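PDB 5M41: nigritoxine from Vibrio nigripulchritudo, which is a bacterial toxin active against crustaceans and insects, with a fold described as new. Local coordinates for residues Pro250-His253 against Leu254-Tyr257; Tyr498-Glu501 against Ala502-Ile505. All coordinates share one frame; numbering follows the deposited sequence.

In the fold
Both contacts are short-range features of the chain: contact 1 (250-257) starts helix 253-264, whereas contact 2 (498-505) turns strand 496-500 back into strand 505-515 at one side of a four-stranded antiparallel sheet. They follow one another in sequence and do not touch, their centres lying 42 Å apart and their nearest atoms about 28 Å. The chain's centre lies between them, with contact 1 about 20 Å and contact 2 about 26 Å from it, on opposite sides. A magnesium ion is bound in this elongated protein at V189, E192 and D195, residues that belong to neither contact. S252 OG accepts one backbone N-H, and N500 OD1 two, one weakly, from residues two or three further along.

Contact 1. Residues Pro250-His253 against Leu254-Tyr257; sequences PFSH and LAKY
S252 caps the start of the helix through its hydroxyl: OG accepts a bond from the backbone N of A255 at 2.8 Å, nearly straight at 166°. The torsion places OG opposite the backbone N of S252 (chi1 168°), on the side of its carbonyl carbon, where the chain turns into the helix. Two backbone bonds follow. K256 N donates to S252 O at 3.1 Å, and Y257 N donates to H253 O at 3.0 Å, opening the i to i+4 ladder of helix 253-264. S252 is thus the N-cap, closing the loop that comes down from helix 240-245, and its OG takes up an N-H of the first turn that has no earlier helical carbonyl to bond. The neighbouring N-H, that of L254, is bonded to E243 OE1 from helix 240-245.

The methyl of A255 also packs on the S252 side chain: the two CB atoms of S252 and A255 are 3.5 Å apart, a tight approach for two carbons. S252 OG lies 3.3 Å from the same A255 CB.

On the outer side H253 and K256 run side by side and point the same way. The lysine bends at its third torsion (67°) and brings NZ to 3.9 Å from ND1 of H253, approaching the imidazole obliquely. Y257 turns inward instead, where its OH bonds S210 of helix 206-215.

Contact 2. Residues Tyr498-Glu501 against Ala502-Ile505; sequences YINE and AEGI
A beta hairpin turn with a G1 bulge joins strand 496-500 to strand 505-515, and N500 bonds to it through both its backbone and its side chain. Its backbone N donates to I505 O at 2.8 Å, reaching the oxygen almost head-on with a C=O...N angle of 171°. The return bond, from I505 N to N500 O, is weak, bent and 3.2 Å long. G504 and I505 together face N500 across the strands, which makes the bulge. G504 takes a positive phi, a conformation that glycine adopts readily.

Inside the turn the amide of N500 reaches forward over the residues that follow. The first torsion sets CG beside the carbonyl carbon of N500, which lets OD1 reach the N-H groups of the turn and accept two of them: E503 N at 3.2 Å, and A502 N in a weak, bent bond. The E503 donor sits well above the amide plane, 57° out of it. The bond from A502 N, two residues on, is that of an Asx turn, here weak, and E503 N adds a second one from three residues on.

E503 lays its carboxylate over the amide of N500, the two flat groups stacked with planes 25° apart. OE1 of E503 comes within 3.3 Å of N500 ND2, but the angle is too poor for a hydrogen bond; ND2 instead has a weak one to E548 of helix 546-555. The methyl of A502 also touches OD1 of N500. Before the turn, the ring of Y498 lies with one face under N500 N, while its OH bonds D551. The carboxylate of E501 forms a salt bridge with R454.

Contact 1. Residues Pro250-His253 against Leu254-Tyr257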
ATOM      1  N   PRO A 250      -2.083  -1.285  14.750  1.00 37.20           N
ATOM      2  CA  PRO A 250      -2.886  -0.614  13.711  1.00 37.37           C
ATOM      3  C   PRO A 250      -4.298  -0.172  14.148  1.00 38.62           C
ATOM      4  O   PRO A 250      -4.750   0.903  13.697  1.00 36.98           O
ATOM      5  CB  PRO A 250      -2.960  -1.663  12.608  1.00 37.89           C
ATOM      6  CG  PRO A 250      -1.660  -2.416  12.759  1.00 38.23           C
ATOM      7  CD  PRO A 250      -1.452  -2.520  14.243  1.00 37.75           C
ATOM      8  N   PHE A 251      -4.987  -0.963  14.999  1.00 37.36           N
ATOM      9  CA  PHE A 251      -6.367  -0.618  15.384  1.00 38.31           C
ATOM     10  C   PHE A 251      -6.443  -0.282  16.877  1.00 37.07           C
ATOM     11  O   PHE A 251      -7.490  -0.371  17.456  1.00 35.23           O
ATOM     12  CB  PHE A 251      -7.391  -1.730  14.983  1.00 38.75           C
ATOM     13  CG  PHE A 251      -7.183  -2.276  13.566  1.00 40.61           C
ATOM     14  CD1 PHE A 251      -7.504  -1.503  12.437  1.00 39.85           C
ATOM     15  CD2 PHE A 251      -6.622  -3.537  13.368  1.00 40.31           C
ATOM     16  CE1 PHE A 251      -7.299  -1.998  11.141  1.00 40.50           C
ATOM     17  CE2 PHE A 251      -6.413  -4.027  12.076  1.00 42.29           C
ATOM     18  CZ  PHE A 251      -6.759  -3.257  10.969  1.00 41.42           C
ATOM     19  N   SER A 252      -5.321   0.085  17.494  1.00 36.01           N
ATOM     20  CA  SER A 252      -5.303   0.402  18.934  1.00 35.26           C
ATOM     21  C   SER A 252      -6.483   1.276  19.376  1.00 36.78           C
ATOM     22  O   SER A 252      -6.682   2.373  18.844  1.00 36.38           O
ATOM     23  CB  SER A 252      -4.018   1.144  19.267  1.00 35.01           C
ATOM     24  OG  SER A 252      -4.107   1.693  20.564  1.00 33.88           O
ATOM     25  N   HIS A 253      -7.242   0.815  20.364  1.00 36.48           N
ATOM     26  CA  HIS A 253      -8.399   1.568  20.840  1.00 39.73           C
ATOM     27  C   HIS A 253      -7.953   2.740  21.671  1.00 37.72           C
ATOM     28  O   HIS A 253      -8.507   3.844  21.584  1.00 36.01           O
ATOM     29  CB  HIS A 253      -9.369   0.630  21.582  1.00 44.61           C
ATOM     30  CG  HIS A 253     -10.030  -0.380  20.667  1.00 48.68           C
ATOM     31  ND1 HIS A 253     -11.233  -0.150  20.067  1.00 53.31           N
ATOM     32  CD2 HIS A 253      -9.586  -1.614  20.192  1.00 48.89           C
ATOM     33  CE1 HIS A 253     -11.544  -1.196  19.268  1.00 51.43           C
ATOM     34  NE2 HIS A 253     -10.546  -2.098  19.357  1.00 51.74           N
ATOM     35  N   LEU A 254      -6.898   2.523  22.438  1.00 36.79           N
ATOM     36  CA  LEU A 254      -6.320   3.588  23.226  1.00 35.99           C
ATOM     37  C   LEU A 254      -5.655   4.657  22.334  1.00 36.43           C
ATOM     38  O   LEU A 254      -5.782   5.853  22.601  1.00 36.80           O
ATOM     39  CB  LEU A 254      -5.339   2.992  24.234  1.00 36.66           C
ATOM     40  CG  LEU A 254      -4.580   3.923  25.172  1.00 38.12           C
ATOM     41  CD1 LEU A 254      -5.586   4.716  26.020  1.00 37.70           C
ATOM     42  CD2 LEU A 254      -3.629   3.126  26.052  1.00 37.03           C
ATOM     43  N   ALA A 255      -4.949   4.253  21.273  1.00 35.89           N
ATOM     44  CA  ALA A 255      -4.469   5.269  20.318  1.00 34.42           C
ATOM     45  C   ALA A 255      -5.641   6.094  19.726  1.00 34.05           C
ATOM     46  O   ALA A 255      -5.539   7.329  19.529  1.00 33.84           O
ATOM     47  CB  ALA A 255      -3.664   4.624  19.200  1.00 33.58           C
ATOM     48  N   LYS A 256      -6.750   5.431  19.442  1.00 33.75           N
ATOM     49  CA  LYS A 256      -7.947   6.177  18.983  1.00 34.98           C
ATOM     50  C   LYS A 256      -8.387   7.201  20.049  1.00 33.69           C
ATOM     51  O   LYS A 256      -8.708   8.340  19.733  1.00 32.33           O
ATOM     52  CB  LYS A 256      -9.098   5.234  18.611  1.00 35.95           C
ATOM     53  CG  LYS A 256     -10.333   5.958  18.051  1.00 39.29           C
ATOM     54  CD  LYS A 256     -11.486   5.013  17.667  1.00 41.83           C
ATOM     55  CE  LYS A 256     -12.069   4.339  18.903  1.00 45.73           C
ATOM     56  NZ  LYS A 256     -12.850   3.111  18.590  1.00 48.59           N
ATOM     57  N   TYR A 257      -8.353   6.814  21.318  1.00 34.24           N
ATOM     58  CA  TYR A 257      -8.753   7.742  22.380  1.00 33.59           C
ATOM     59  C   TYR A 257      -7.772   8.932  22.487  1.00 33.98           C
ATOM     60  O   TYR A 257      -8.190  10.092  22.549  1.00 32.97           O
ATOM     61  CB  TYR A 257      -8.897   7.027  23.739  1.00 33.43           C
ATOM     62  CG  TYR A 257      -9.381   7.975  24.828  1.00 34.19           C
ATOM     63  CD1 TYR A 257     -10.491   8.805  24.599  1.00 33.47           C
ATOM     64  CD2 TYR A 257      -8.732   8.056  26.082  1.00 33.26           C
ATOM     65  CE1 TYR A 257     -10.944   9.682  25.582  1.00 34.21           C
ATOM     66  CE2 TYR A 257      -9.182   8.938  27.063  1.00 32.46           C
ATOM     67  CZ  TYR A 257     -10.289   9.742  26.802  1.00 33.66           C
ATOM     68  OH  TYR A 257     -10.754  10.632  27.743  1.00 33.51           O
TER

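Contact 2. Residues Tyr498-Glu501 against Ala502-Ile505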
ATOM      1  N   TYR A 498      11.532 -20.210 -19.852  1.00 59.69           N
ATOM      2  CA  TYR A 498      10.637 -19.483 -18.993  1.00 58.69           C
ATOM      3  C   TYR A 498      10.776 -19.997 -17.562  1.00 62.18           C
ATOM      4  O   TYR A 498      10.583 -21.192 -17.296  1.00 61.79           O
ATOM      5  CB  TYR A 498       9.190 -19.595 -19.493  1.00 56.73           C
ATOM      6  CG  TYR A 498       8.183 -19.035 -18.524  1.00 57.20           C
ATOM      7  CD1 TYR A 498       8.322 -17.744 -18.009  1.00 55.95           C
ATOM      8  CD2 TYR A 498       7.103 -19.796 -18.109  1.00 58.10           C
ATOM      9  CE1 TYR A 498       7.403 -17.233 -17.108  1.00 56.83           C
ATOM     10  CE2 TYR A 498       6.184 -19.298 -17.202  1.00 58.81           C
ATOM     11  CZ  TYR A 498       6.335 -18.017 -16.711  1.00 58.32           C
ATOM     12  OH  TYR A 498       5.416 -17.538 -15.812  1.00 57.70           O
ATOM     13  N   ILE A 499      11.127 -19.092 -16.653  1.00 62.60           N
ATOM     14  CA  ILE A 499      11.196 -19.426 -15.230  1.00 65.80           C
ATOM     15  C   ILE A 499       9.915 -19.005 -14.530  1.00 66.34           C
ATOM     16  O   ILE A 499       9.662 -17.816 -14.313  1.00 63.35           O
ATOM     17  CB  ILE A 499      12.424 -18.805 -14.529  1.00 68.64           C
ATOM     18  CG1 ILE A 499      13.706 -19.205 -15.266  1.00 71.31           C
ATOM     19  CG2 ILE A 499      12.475 -19.255 -13.069  1.00 70.12           C
ATOM     20  CD1 ILE A 499      14.872 -18.264 -15.041  1.00 76.67           C
ATOM     21  N   ASN A 500       9.096 -20.001 -14.213  1.00 69.49           N
ATOM     22  CA  ASN A 500       7.823 -19.791 -13.547  1.00 69.97           C
ATOM     23  C   ASN A 500       8.112 -19.643 -12.073  1.00 71.53           C
ATOM     24  O   ASN A 500       8.416 -20.629 -11.390  1.00 71.39           O
ATOM     25  CB  ASN A 500       6.909 -20.991 -13.810  1.00 74.36           C
ATOM     26  CG  ASN A 500       5.475 -20.744 -13.395  1.00 74.88           C
ATOM     27  OD1 ASN A 500       5.206 -20.195 -12.320  1.00 73.81           O
ATOM     28  ND2 ASN A 500       4.536 -21.172 -14.244  1.00 74.57           N
ATOM     29  N   GLU A 501       8.049 -18.409 -11.588  1.00 68.68           N
ATOM     30  CA  GLU A 501       8.432 -18.112 -10.215  1.00 71.68           C
ATOM     31  C   GLU A 501       7.499 -18.762  -9.183  1.00 75.92           C
ATOM     32  O   GLU A 501       7.923 -19.053  -8.059  1.00 80.20           O
ATOM     33  CB  GLU A 501       8.520 -16.599  -9.994  1.00 66.96           C
ATOM     34  CG  GLU A 501       9.748 -15.929 -10.602  1.00 65.74           C
ATOM     35  CD  GLU A 501       9.530 -14.435 -10.838  1.00 66.75           C
ATOM     36  OE1 GLU A 501       8.622 -14.091 -11.623  1.00 68.33           O
ATOM     37  OE2 GLU A 501      10.251 -13.597 -10.250  1.00 63.22           O
ATOM     38  N   ALA A 502       6.244 -18.998  -9.573  1.00 77.28           N
ATOM     39  CA  ALA A 502       5.234 -19.569  -8.676  1.00 79.53           C
ATOM     40  C   ALA A 502       5.438 -21.070  -8.505  1.00 83.99           C
ATOM     41  O   ALA A 502       5.786 -21.536  -7.422  1.00 86.55           O
ATOM     42  CB  ALA A 502       3.833 -19.268  -9.192  1.00 77.92           C
ATOM     43  N   GLU A 503       5.234 -21.813  -9.593  1.00 89.25           N
ATOM     44  CA  GLU A 503       5.462 -23.262  -9.648  1.00 91.28           C
ATOM     45  C   GLU A 503       6.907 -23.666  -9.356  1.00 91.53           C
ATOM     46  O   GLU A 503       7.188 -24.854  -9.175  1.00 94.84           O
ATOM     47  CB  GLU A 503       5.070 -23.814 -11.029  1.00 93.79           C
ATOM     48  CG  GLU A 503       3.582 -23.758 -11.361  1.00 97.35           C
ATOM     49  CD  GLU A 503       3.297 -23.931 -12.848  1.00 96.80           C
ATOM     50  OE1 GLU A 503       4.193 -24.384 -13.593  1.00 99.13           O
ATOM     51  OE2 GLU A 503       2.168 -23.612 -13.275  1.00 95.21           O
ATOM     52  N   GLY A 504       7.815 -22.689  -9.326  1.00 89.15           N
ATOM     53  CA  GLY A 504       9.252 -22.953  -9.216  1.00 86.94           C
ATOM     54  C   GLY A 504       9.748 -23.864 -10.329  1.00 89.56           C
ATOM     55  O   GLY A 504      10.718 -24.603 -10.144  1.00 92.04           O
ATOM     56  N   ILE A 505       9.079 -23.807 -11.482  1.00 86.37           N
ATOM     57  CA  ILE A 505       9.341 -24.702 -12.618  1.00 85.28           C
ATOM     58  C   ILE A 505       9.921 -23.933 -13.812  1.00 79.97           C
ATOM     59  O   ILE A 505       9.589 -22.767 -14.028  1.00 78.28           O
ATOM     60  CB  ILE A 505       8.054 -25.494 -13.015  1.00 89.33           C
ATOM     61  CG1 ILE A 505       7.789 -26.629 -12.011  1.00 89.44           C
ATOM     62  CG2 ILE A 505       8.127 -26.044 -14.441  1.00 86.71           C
ATOM     63  CD1 ILE A 505       6.371 -27.176 -12.021  1.00 90.30           C
TER